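Local coordinates for putative major capsid protein (Cafeteriavirus-dependent mavirus, PDB 6G44), which probably builds the icosahedral shell of the virophage, as a double jelly-roll major capsid protein that comes together in trimers, at residues Leu75-Ile86 against Asp256-Asn267; Phe101-Ile112 against Val202-Thr211. All coordinates share one frame; numbering follows the deposited sequence. Where two conformers were deposited one is given.

Interaction 1. Residues Leu75-Ile86 against Asp256-Asn267; sequences LRVSFTAEIKNI and DFEVDITGFKIN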
loop_
_atom_site.group_PDB
_atom_site.type_symbol
_atom_site.label_atom_id
_atom_site.label_comp_id
_atom_site.label_asym_id
_atom_site.label_seq_id
_atom_site.Cartn_x
_atom_site.Cartn_y
_atom_site.Cartn_z
ATOM N N LEU C 75 13.013 -3.239 23.284
ATOM C CA LEU C 75 12.971 -4.272 24.296
ATOM C C LEU C 75 12.670 -5.613 23.654
ATOM O O LEU C 75 11.702 -5.741 22.883
ATOM C CB LEU C 75 11.897 -3.934 25.333
ATOM C CG LEU C 75 12.107 -2.640 26.106
ATOM C CD1 LEU C 75 10.885 -2.236 26.922
ATOM C CD2 LEU C 75 13.324 -2.744 27.031
ATOM N N ARG C 76 13.475 -6.627 23.978
ATOM C CA ARG C 76 13.277 -7.991 23.523
ATOM C C ARG C 76 12.762 -8.780 24.716
ATOM O O ARG C 76 13.483 -8.898 25.719
ATOM C CB ARG C 76 14.562 -8.619 22.956
ATOM C CG ARG C 76 14.408 -10.077 22.513
ATOM C CD ARG C 76 15.781 -10.747 22.412
ATOM N NE ARG C 76 15.735 -12.093 21.841
ATOM C CZ ARG C 76 15.549 -13.235 22.513
ATOM N NH1 ARG C 76 15.327 -13.256 23.833
ATOM N NH2 ARG C 76 15.557 -14.388 21.832
ATOM N N VAL C 77 11.546 -9.284 24.613
ATOM C CA VAL C 77 10.948 -10.113 25.671
ATOM C C VAL C 77 10.795 -11.512 25.175
ATOM O O VAL C 77 10.491 -11.740 23.995
ATOM C CB VAL C 77 9.619 -9.586 26.206
ATOM C CG1 VAL C 77 9.786 -8.226 26.867
ATOM C CG2 VAL C 77 8.539 -9.588 25.135
ATOM N N SER C 78 11.021 -12.475 26.067
ATOM C CA SER C 78 10.749 -13.856 25.781
ATOM C C SER C 78 10.057 -14.474 26.978
ATOM O O SER C 78 10.344 -14.107 28.115
ATOM C CB SER C 78 12.005 -14.622 25.401
ATOM O OG SER C 78 12.897 -14.687 26.461
ATOM N N PHE C 79 9.114 -15.361 26.712
ATOM C CA PHE C 79 8.397 -16.025 27.791
ATOM C C PHE C 79 7.644 -17.203 27.242
ATOM O O PHE C 79 7.506 -17.367 26.018
ATOM C CB PHE C 79 7.425 -15.054 28.455
ATOM C CG PHE C 79 6.435 -14.427 27.486
ATOM C CD1 PHE C 79 5.229 -15.054 27.192
ATOM C CD2 PHE C 79 6.749 -13.236 26.833
ATOM C CE1 PHE C 79 4.331 -14.484 26.289
ATOM C CE2 PHE C 79 5.861 -12.662 25.925
ATOM C CZ PHE C 79 4.661 -13.296 25.660
ATOM N N THR C 80 7.123 -18.014 28.156
ATOM C CA THR C 80 6.222 -19.097 27.831
ATOM C C THR C 80 4.858 -18.767 28.419
ATOM O O THR C 80 4.768 -18.370 29.573
ATOM C CB THR C 80 6.733 -20.447 28.391
ATOM O OG1 THR C 80 8.003 -20.754 27.808
ATOM C CG2 THR C 80 5.752 -21.569 28.114
ATOM N N ALA C 81 3.804 -18.867 27.612
ATOM C CA ALA C 81 2.422 -18.727 28.055
ATOM C C ALA C 81 1.755 -20.081 28.056
ATOM O O ALA C 81 1.795 -20.790 27.046
ATOM C CB ALA C 81 1.664 -17.785 27.136
ATOM N N GLU C 82 1.123 -20.425 29.185
ATOM C CA GLU C 82 0.288 -21.617 29.268
ATOM C C GLU C 82 -1.162 -21.189 29.305
ATOM O O GLU C 82 -1.554 -20.442 30.185
ATOM C CB GLU C 82 0.608 -22.448 30.521
ATOM C CG GLU C 82 -0.216 -23.733 30.570
ATOM C CD GLU C 82 0.150 -24.671 31.715
ATOM O OE1 GLU C 82 -0.345 -25.810 31.693
ATOM O OE2 GLU C 82 0.890 -24.279 32.627
ATOM N N ILE C 83 -1.941 -21.645 28.324
ATOM C CA ILE C 83 -3.353 -21.302 28.212
ATOM C C ILE C 83 -4.164 -22.529 28.590
ATOM O O ILE C 83 -4.020 -23.582 27.960
ATOM C CB ILE C 83 -3.739 -20.885 26.764
ATOM C CG1 ILE C 83 -2.845 -19.726 26.322
ATOM C CG2 ILE C 83 -5.221 -20.586 26.714
ATOM C CD1 ILE C 83 -2.930 -19.412 24.838
ATOM N N LYS C 84 -5.003 -22.361 29.616
ATOM C CA LYS C 84 -5.835 -23.454 30.138
ATOM C C LYS C 84 -7.313 -23.201 29.898
ATOM O O LYS C 84 -7.735 -22.067 29.627
ATOM C CB LYS C 84 -5.594 -23.625 31.643
ATOM C CG LYS C 84 -4.144 -23.876 32.006
ATOM C CD LYS C 84 -3.973 -23.956 33.523
ATOM C CE LYS C 84 -2.546 -23.683 33.939
ATOM N NZ LYS C 84 -2.439 -23.245 35.369
ATOM N N ASN C 85 -8.094 -24.285 30.030
ATOM C CA ASN C 85 -9.578 -24.282 29.912
ATOM C C ASN C 85 -10.058 -24.341 28.459
ATOM O O ASN C 85 -11.198 -23.979 28.170
ATOM C CB ASN C 85 -10.260 -23.101 30.638
ATOM C CG ASN C 85 -9.892 -23.005 32.110
ATOM O OD1 ASN C 85 -9.463 -23.997 32.726
ATOM N ND2 ASN C 85 -10.026 -21.810 32.669
ATOM N N ILE C 86 -9.212 -24.857 27.567
ATOM C CA ILE C 86 -9.561 -25.036 26.167
ATOM C C ILE C 86 -10.270 -26.366 25.993
ATOM O O ILE C 86 -9.734 -27.397 26.364
ATOM C CB ILE C 86 -8.307 -25.026 25.268
ATOM C CG1 ILE C 86 -7.481 -23.746 25.478
ATOM C CG2 ILE C 86 -8.696 -25.159 23.796
ATOM C CD1 ILE C 86 -6.116 -23.822 24.842
ATOM N N ASP C 256 -13.871 -18.242 31.293
ATOM C CA ASP C 256 -12.778 -17.635 30.497
ATOM C C ASP C 256 -11.559 -18.551 30.591
ATOM O O ASP C 256 -11.480 -19.470 31.411
ATOM C CB ASP C 256 -12.442 -16.194 30.988
ATOM C CG ASP C 256 -11.841 -15.244 29.871
ATOM O OD1 ASP C 256 -11.540 -15.692 28.716
ATOM O OD2 ASP C 256 -11.653 -14.021 30.194
ATOM N N PHE C 257 -10.591 -18.286 29.733
ATOM C CA PHE C 257 -9.327 -18.991 29.758
ATOM C C PHE C 257 -8.519 -18.527 30.943
ATOM O O PHE C 257 -8.696 -17.425 31.407
ATOM C CB PHE C 257 -8.592 -18.754 28.431
ATOM C CG PHE C 257 -9.414 -19.159 27.256
ATOM C CD1 PHE C 257 -9.532 -20.508 26.911
ATOM C CD2 PHE C 257 -10.166 -18.223 26.546
ATOM C CE1 PHE C 257 -10.340 -20.905 25.866
ATOM C CE2 PHE C 257 -10.997 -18.632 25.505
ATOM C CZ PHE C 257 -11.077 -19.966 25.172
ATOM N N GLU C 258 -7.656 -19.404 31.436
ATOM C CA GLU C 258 -6.704 -19.061 32.491
ATOM C C GLU C 258 -5.336 -19.166 31.861
ATOM O O GLU C 258 -5.006 -20.194 31.285
ATOM C CB GLU C 258 -6.840 -20.071 33.629
ATOM C CG GLU C 258 -5.870 -19.885 34.783
ATOM C CD GLU C 258 -6.010 -20.942 35.875
ATOM O OE1 GLU C 258 -7.049 -21.630 35.956
ATOM O OE2 GLU C 258 -5.055 -21.084 36.662
ATOM N N VAL C 259 -4.560 -18.087 31.943
ATOM C CA VAL C 259 -3.269 -18.016 31.258
ATOM C C VAL C 259 -2.221 -17.636 32.270
ATOM O O VAL C 259 -2.451 -16.746 33.103
ATOM C CB VAL C 259 -3.314 -16.987 30.105
ATOM C CG1 VAL C 259 -1.975 -16.938 29.394
ATOM C CG2 VAL C 259 -4.447 -17.328 29.143
ATOM N N ASP C 260 -1.083 -18.323 32.220
ATOM C CA ASP C 260 0.069 -18.084 33.104
ATOM C C ASP C 260 1.323 -17.798 32.289
ATOM O O ASP C 260 1.565 -18.529 31.348
ATOM C CB ASP C 260 0.329 -19.343 33.937
ATOM C CG ASP C 260 -0.790 -19.638 34.918
ATOM O OD1 ASP C 260 -1.260 -18.695 35.575
ATOM O OD2 ASP C 260 -1.178 -20.810 35.037
ATOM N N ILE C 261 2.137 -16.838 32.719
ATOM C CA ILE C 261 3.438 -16.519 32.118
ATOM C C ILE C 261 4.539 -17.082 33.003
ATOM O O ILE C 261 4.522 -16.885 34.236
ATOM C CB ILE C 261 3.619 -14.996 31.993
ATOM C CG1 ILE C 261 2.440 -14.361 31.217
ATOM C CG2 ILE C 261 4.974 -14.605 31.381
ATOM C CD1 ILE C 261 2.299 -14.793 29.761
ATOM N N THR C 262 5.467 -17.777 32.374
ATOM C CA THR C 262 6.656 -18.293 33.050
ATOM C C THR C 262 7.882 -18.048 32.205
ATOM O O THR C 262 7.794 -17.811 30.990
ATOM C CB THR C 262 6.526 -19.798 33.371
ATOM O OG1 THR C 262 6.408 -20.574 32.167
ATOM C CG2 THR C 262 5.336 -20.055 34.296
ATOM N N GLY C 263 9.046 -18.137 32.827
ATOM C CA GLY C 263 10.304 -18.031 32.130
ATOM C C GLY C 263 10.535 -16.666 31.503
ATOM O O GLY C 263 11.306 -16.564 30.550
ATOM N N PHE C 264 9.888 -15.643 32.032
ATOM C CA PHE C 264 10.015 -14.273 31.469
ATOM C C PHE C 264 11.448 -13.751 31.513
ATOM O O PHE C 264 12.126 -13.828 32.541
ATOM C CB PHE C 264 9.066 -13.319 32.156
ATOM C CG PHE C 264 9.079 -11.940 31.581
ATOM C CD1 PHE C 264 8.285 -11.653 30.489
ATOM C CD2 PHE C 264 9.867 -10.955 32.105
ATOM C CE1 PHE C 264 8.286 -10.372 29.945
ATOM C CE2 PHE C 264 9.875 -9.674 31.567
ATOM C CZ PHE C 264 9.096 -9.398 30.463
ATOM N N LYS C 265 11.914 -13.259 30.358
ATOM C CA LYS C 265 13.192 -12.594 30.232
ATOM C C LYS C 265 13.001 -11.323 29.412
ATOM O O LYS C 265 12.100 -11.256 28.567
ATOM C CB LYS C 265 14.201 -13.485 29.531
ATOM C CG LYS C 265 14.524 -14.770 30.285
ATOM C CD LYS C 265 15.298 -14.490 31.554
ATOM C CE LYS C 265 15.709 -15.764 32.293
ATOM N NZ LYS C 265 16.222 -15.409 33.661
ATOM N N ILE C 266 13.825 -10.326 29.689
ATOM C CA ILE C 266 13.784 -9.055 28.980
ATOM C C ILE C 266 15.182 -8.473 28.872
ATOM O O ILE C 266 15.957 -8.510 29.843
ATOM C CB ILE C 266 12.788 -8.076 29.628
ATOM C CG1 ILE C 266 12.598 -6.798 28.768
ATOM C CG2 ILE C 266 13.187 -7.741 31.059
ATOM C CD1 ILE C 266 11.527 -5.873 29.287
ATOM N N ASN C 267 15.528 -8.000 27.672
ATOM C CA ASN C 267 16.773 -7.270 27.427
ATOM C C ASN C 267 16.454 -5.985 26.674
ATOM O O ASN C 267 15.458 -5.935 25.957
ATOM C CB ASN C 267 17.726 -8.131 26.596
ATOM C CG ASN C 267 18.204 -9.370 27.334
ATOM O OD1 ASN C 267 18.161 -9.434 28.558
ATOM N ND2 ASN C 267 18.713 -10.337 26.595
HETATM O O HOH W 1 12.119 -16.963 27.937
HETATM O O HOH W 2 3.844 -20.841 31.303
HETATM O O HOH W 3 -7.642 -24.095 34.852
#

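Interaction 2. Residues Phe101-Ile112 against Val202-Thr211; sequences FPVNRSIPVAVI and VDEALVANPT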
loop_
_atom_site.group_PDB
_atom_site.type_symbol
_atom_site.label_atom_id
_atom_site.label_comp_id
_atom_site.label_asym_id
_atom_site.label_seq_id
_atom_site.Cartn_x
_atom_site.Cartn_y
_atom_site.Cartn_z
ATOM N N PHE C 101 0.851 -4.231 19.882
ATOM C CA PHE C 101 1.925 -3.555 20.649
ATOM C C PHE C 101 2.055 -4.147 22.058
ATOM O O PHE C 101 1.919 -3.434 23.057
ATOM C CB PHE C 101 1.747 -2.028 20.674
ATOM C CG PHE C 101 1.488 -1.467 19.305
ATOM C CD1 PHE C 101 2.544 -1.254 18.468
ATOM C CD2 PHE C 101 0.198 -1.270 18.838
ATOM C CE1 PHE C 101 2.355 -0.831 17.177
ATOM C CE2 PHE C 101 -0.009 -0.859 17.521
ATOM C CZ PHE C 101 1.073 -0.645 16.694
ATOM N N PRO C 102 2.298 -5.455 22.109
ATOM C CA PRO C 102 2.207 -6.136 23.430
ATOM C C PRO C 102 3.260 -5.709 24.437
ATOM O O PRO C 102 3.011 -5.810 25.648
ATOM C CB PRO C 102 2.352 -7.611 23.073
ATOM C CG PRO C 102 3.153 -7.599 21.807
ATOM C CD PRO C 102 2.657 -6.401 21.038
ATOM N N VAL C 103 4.410 -5.244 23.979
ATOM C CA VAL C 103 5.432 -4.743 24.906
ATOM C C VAL C 103 4.982 -3.437 25.502
ATOM O O VAL C 103 4.954 -3.294 26.728
ATOM C CB VAL C 103 6.823 -4.652 24.272
ATOM C CG1 VAL C 103 7.826 -3.919 25.170
ATOM C CG2 VAL C 103 7.306 -6.041 23.897
ATOM N N ASN C 104 4.619 -2.453 24.687
ATOM C CA ASN C 104 4.213 -1.159 25.256
ATOM C C ASN C 104 2.883 -1.237 26.028
ATOM O O ASN C 104 2.701 -0.503 27.015
ATOM C CB ASN C 104 4.231 -0.062 24.183
ATOM C CG ASN C 104 5.634 0.316 23.808
ATOM O OD1 ASN C 104 6.291 1.056 24.532
ATOM N ND2 ASN C 104 6.110 -0.179 22.642
ATOM N N ARG C 105 1.990 -2.143 25.633
ATOM C CA ARG C 105 0.757 -2.394 26.401
ATOM C C ARG C 105 1.031 -2.853 27.824
ATOM O O ARG C 105 0.189 -2.660 28.705
ATOM C CB ARG C 105 -0.105 -3.468 25.746
ATOM C CG ARG C 105 -1.004 -2.982 24.631
ATOM C CD ARG C 105 -1.949 -4.090 24.146
ATOM N NE ARG C 105 -2.727 -4.734 25.200
ATOM C CZ ARG C 105 -3.945 -4.358 25.621
ATOM N NH1 ARG C 105 -4.566 -5.060 26.589
ATOM N NH2 ARG C 105 -4.552 -3.293 25.098
ATOM N N SER C 106 2.188 -3.477 28.006
ATOM C CA SER C 106 2.585 -4.081 29.292
ATOM C C SER C 106 3.353 -3.112 30.190
ATOM O O SER C 106 3.853 -3.550 31.239
ATOM C CB SER C 106 3.434 -5.307 29.016
ATOM O OG SER C 106 2.670 -6.322 28.386
ATOM N N ILE C 107 3.492 -1.838 29.829
ATOM C CA ILE C 107 4.291 -0.905 30.620
ATOM C C ILE C 107 3.465 0.338 30.930
ATOM O O ILE C 107 3.401 1.276 30.143
ATOM C CB ILE C 107 5.610 -0.523 29.917
ATOM C CG1 ILE C 107 6.445 -1.732 29.515
ATOM C CG2 ILE C 107 6.403 0.439 30.799
ATOM C CD1 ILE C 107 7.520 -1.437 28.471
ATOM N N PRO C 108 2.827 0.375 32.108
ATOM C CA PRO C 108 2.019 1.544 32.425
ATOM C C PRO C 108 2.783 2.838 32.672
ATOM O O PRO C 108 2.267 3.918 32.391
ATOM C CB PRO C 108 1.255 1.134 33.683
ATOM C CG PRO C 108 1.407 -0.303 33.816
ATOM C CD PRO C 108 2.567 -0.760 33.001
ATOM N N VAL C 109 4.002 2.711 33.193
ATOM C CA VAL C 109 4.838 3.863 33.465
ATOM C C VAL C 109 6.301 3.456 33.261
ATOM O O VAL C 109 6.699 2.314 33.551
ATOM C CB VAL C 109 4.555 4.458 34.869
ATOM C CG1 VAL C 109 4.697 3.406 35.961
ATOM C CG2 VAL C 109 5.457 5.656 35.130
ATOM N N ALA C 110 7.054 4.387 32.688
ATOM C CA ALA C 110 8.481 4.242 32.473
ATOM C C ALA C 110 9.176 5.518 32.904
ATOM O O ALA C 110 8.644 6.635 32.747
ATOM C CB ALA C 110 8.748 3.946 31.003
ATOM N N VAL C 111 10.371 5.347 33.471
ATOM C CA VAL C 111 11.240 6.457 33.786
ATOM C C VAL C 111 12.577 6.225 33.103
ATOM O O VAL C 111 13.204 5.185 33.286
ATOM C CB VAL C 111 11.452 6.642 35.305
ATOM C CG1 VAL C 111 12.372 7.818 35.561
ATOM C CG2 VAL C 111 10.111 6.841 35.993
ATOM N N ILE C 112 12.989 7.185 32.284
ATOM C CA ILE C 112 14.303 7.152 31.662
ATOM C C ILE C 112 15.167 8.249 32.283
ATOM O O ILE C 112 14.713 9.373 32.444
ATOM C CB ILE C 112 14.207 7.280 30.122
ATOM C CG1 ILE C 112 13.439 6.070 29.568
ATOM C CG2 ILE C 112 15.616 7.379 29.509
ATOM C CD1 ILE C 112 13.236 6.068 28.053
ATOM N N VAL C 202 9.445 -11.366 21.330
ATOM C CA VAL C 202 9.008 -10.098 20.671
ATOM C C VAL C 202 10.059 -9.030 20.903
ATOM O O VAL C 202 10.472 -8.819 22.063
ATOM C CB VAL C 202 7.663 -9.598 21.230
ATOM C CG1 VAL C 202 7.287 -8.229 20.664
ATOM C CG2 VAL C 202 6.583 -10.630 20.959
ATOM N N ASP C 203 10.460 -8.327 19.839
ATOM C CA ASP C 203 11.455 -7.230 19.880
ATOM C C ASP C 203 10.705 -5.976 19.403
ATOM O O ASP C 203 10.444 -5.850 18.194
ATOM C CB ASP C 203 12.642 -7.589 18.963
ATOM C CG ASP C 203 13.760 -6.557 18.934
ATOM O OD1 ASP C 203 13.514 -5.381 19.231
ATOM O OD2 ASP C 203 14.927 -6.933 18.567
ATOM N N GLU C 204 10.383 -5.074 20.317
ATOM C CA GLU C 204 9.503 -3.914 20.067
ATOM C C GLU C 204 10.180 -2.621 20.557
ATOM O O GLU C 204 10.808 -2.601 21.626
ATOM C CB GLU C 204 8.174 -4.153 20.799
ATOM C CG GLU C 204 7.124 -3.064 20.650
ATOM C CD GLU C 204 5.742 -3.495 21.117
ATOM O OE1 GLU C 204 5.354 -4.656 20.838
ATOM O OE2 GLU C 204 5.050 -2.667 21.767
ATOM N N ALA C 205 10.105 -1.538 19.779
ATOM C CA ALA C 205 10.637 -0.254 20.190
ATOM C C ALA C 205 9.921 0.238 21.445
ATOM O O ALA C 205 8.681 0.151 21.526
ATOM C CB ALA C 205 10.485 0.763 19.071
ATOM N N LEU C 206 10.675 0.759 22.414
ATOM C CA LEU C 206 10.060 1.378 23.587
ATOM C C LEU C 206 9.485 2.743 23.248
ATOM O O LEU C 206 10.222 3.586 22.724
ATOM C CB LEU C 206 11.112 1.546 24.683
ATOM C CG LEU C 206 10.651 2.200 25.985
ATOM C CD1 LEU C 206 9.491 1.487 26.641
ATOM C CD2 LEU C 206 11.839 2.279 26.949
ATOM N N VAL C 207 8.201 2.975 23.588
ATOM C CA VAL C 207 7.528 4.254 23.390
ATOM C C VAL C 207 7.498 4.989 24.722
ATOM O O VAL C 207 6.573 4.836 25.533
ATOM C CB VAL C 207 6.111 4.025 22.830
ATOM C CG1 VAL C 207 5.337 5.319 22.662
ATOM C CG2 VAL C 207 6.228 3.282 21.506
ATOM N N ALA C 208 8.561 5.745 24.972
ATOM C CA ALA C 208 8.741 6.450 26.266
ATOM C C ALA C 208 9.648 7.626 26.058
ATOM O O ALA C 208 10.740 7.448 25.537
ATOM C CB ALA C 208 9.316 5.507 27.308
ATOM N N ASN C 209 9.240 8.816 26.482
ATOM C CA ASN C 209 10.114 9.992 26.303
ATOM C C ASN C 209 11.521 9.733 26.912
ATOM O O ASN C 209 11.596 9.165 28.011
ATOM C CB ASN C 209 9.499 11.223 26.957
ATOM C CG ASN C 209 8.185 11.661 26.306
ATOM O OD1 ASN C 209 7.261 10.850 26.147
ATOM N ND2 ASN C 209 8.090 12.935 25.954
ATOM N N PRO C 210 12.617 10.084 26.230
ATOM C CA PRO C 210 12.712 10.835 24.972
ATOM C C PRO C 210 12.976 9.968 23.732
ATOM O O PRO C 210 13.532 10.480 22.740
ATOM C CB PRO C 210 13.922 11.723 25.240
ATOM C CG PRO C 210 14.832 10.785 25.985
ATOM C CD PRO C 210 13.950 9.932 26.850
ATOM N N THR C 211 12.568 8.703 23.735
ATOM C CA THR C 211 12.901 7.828 22.605
ATOM C C THR C 211 12.273 8.347 21.329
ATOM O O THR C 211 11.223 8.980 21.312
ATOM C CB THR C 211 12.506 6.350 22.791
ATOM O OG1 THR C 211 11.084 6.214 22.742
ATOM C CG2 THR C 211 13.086 5.745 24.077
#

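Interaction 1. Residues Leu75-Ile86 against Asp256-Asn267
Asp256 offers its backbone O to ND2 of Asn85 at 3.0 Å, in the plane of that amide. The Phe257 ring comes next, with Lys84 O in its plane at one edge and Ile86 CG1 4.0 Å from its CE1. At Glu258 the antiparallel pairing with 75-84 begins, and OE1 shares a water with Asn85 OD1. Val259 and Ile83 run alongside each other on the other face, CG2 to CG1 4.0 Å. Lys84, extended beyond CG, carries NZ across the polar face to OD2 of Asp260, 2.8 Å away in one of two conformers; a long salt bridge to Glu258 OE2 completes the network. Ile261, on the Val259 face, brings CG2 to 3.8 Å from Phe79 CB. The two strands are neighbours in a jelly-roll sheet, whose next strand, 195-205, bonds the far edge of 75-84. After Thr262 the register slips by one in a beta bulge, where Gly263 turns the corner and a water joins its O to Ser78 OG. Phe264, its CG anti to the backbone N (chi1 -176°), puts CZ 3.8 Å from Val77 CG1. Lys265 CB lies 3.5 Å from Ser78 OG, and Ile266 accompanies Val77, CG1 to CG1 3.7 Å.

Interaction 2. Residues Phe101-Ile112 against Val202-Thr211
Glu204 reaches from the end of strand 195-205 to Val103 and Asn104 in the short, weakly bonded helix about 102-105. Its CB lies 3.7 Å from Val103 CG2, and the two side chains pass head to tail. A chi1 of -180° turns the chain away from its own N and the rest stays stretched, which brings CG beside Asn104 ND2 and CD to 3.5 Å from Val103 CB. OE1 touches Pro102 CD, takes a weak bond from Val103 N and has a second partner in Ser143 OG. OE2 accepts twice: from Asn104 N at 3.0 Å, well above the carboxylate plane, and from Asn104 ND2 at 2.8 Å, on its anti lone pair. The same ND2 gives its straighter bond to Ala205 O at 2.8 Å, in the amide plane, while Asn104 OD1 receives Val207 N at 2.9 Å. Farther on, Ile112 pushes CD1 to within 4.0 Å of Ala208 CB and sets CG2 against Pro210, which follows a cis peptide bond. Within this jelly-roll interior the buried carboxylate is met by the N-H of Asn104 and, weakly, that of Val103, which may help stabilise its negative charge, and the Asn104 amide, bonded through both OD1 and ND2, is fixed in rotation.

Overall arrangement
Interaction 2 takes over where the sheet of interaction 1 passes into strand 195-205: Val77 N probably bonds to Val202 O, and Leu75 N to Glu204 O. Leu75 CD1 also packs on Val103 and Ile107 of the second contact. The centres lie about 18 Å apart, and both segments of interaction 2 fall between those of interaction 1 in the sequence. Interaction 1 is partly buried, with regular strand pairing, an apolar inner face and a polar face carrying charges and waters. Interaction 2, centred about 11 Å from the centre of the chain against about 23 Å for interaction 1, is wholly buried. It joins the short helix and the start of strand 110-114 to the end of strand 195-205 and the loop after it, relying on side-chain-to-backbone hydrogen bonds and apolar packing round Ile112.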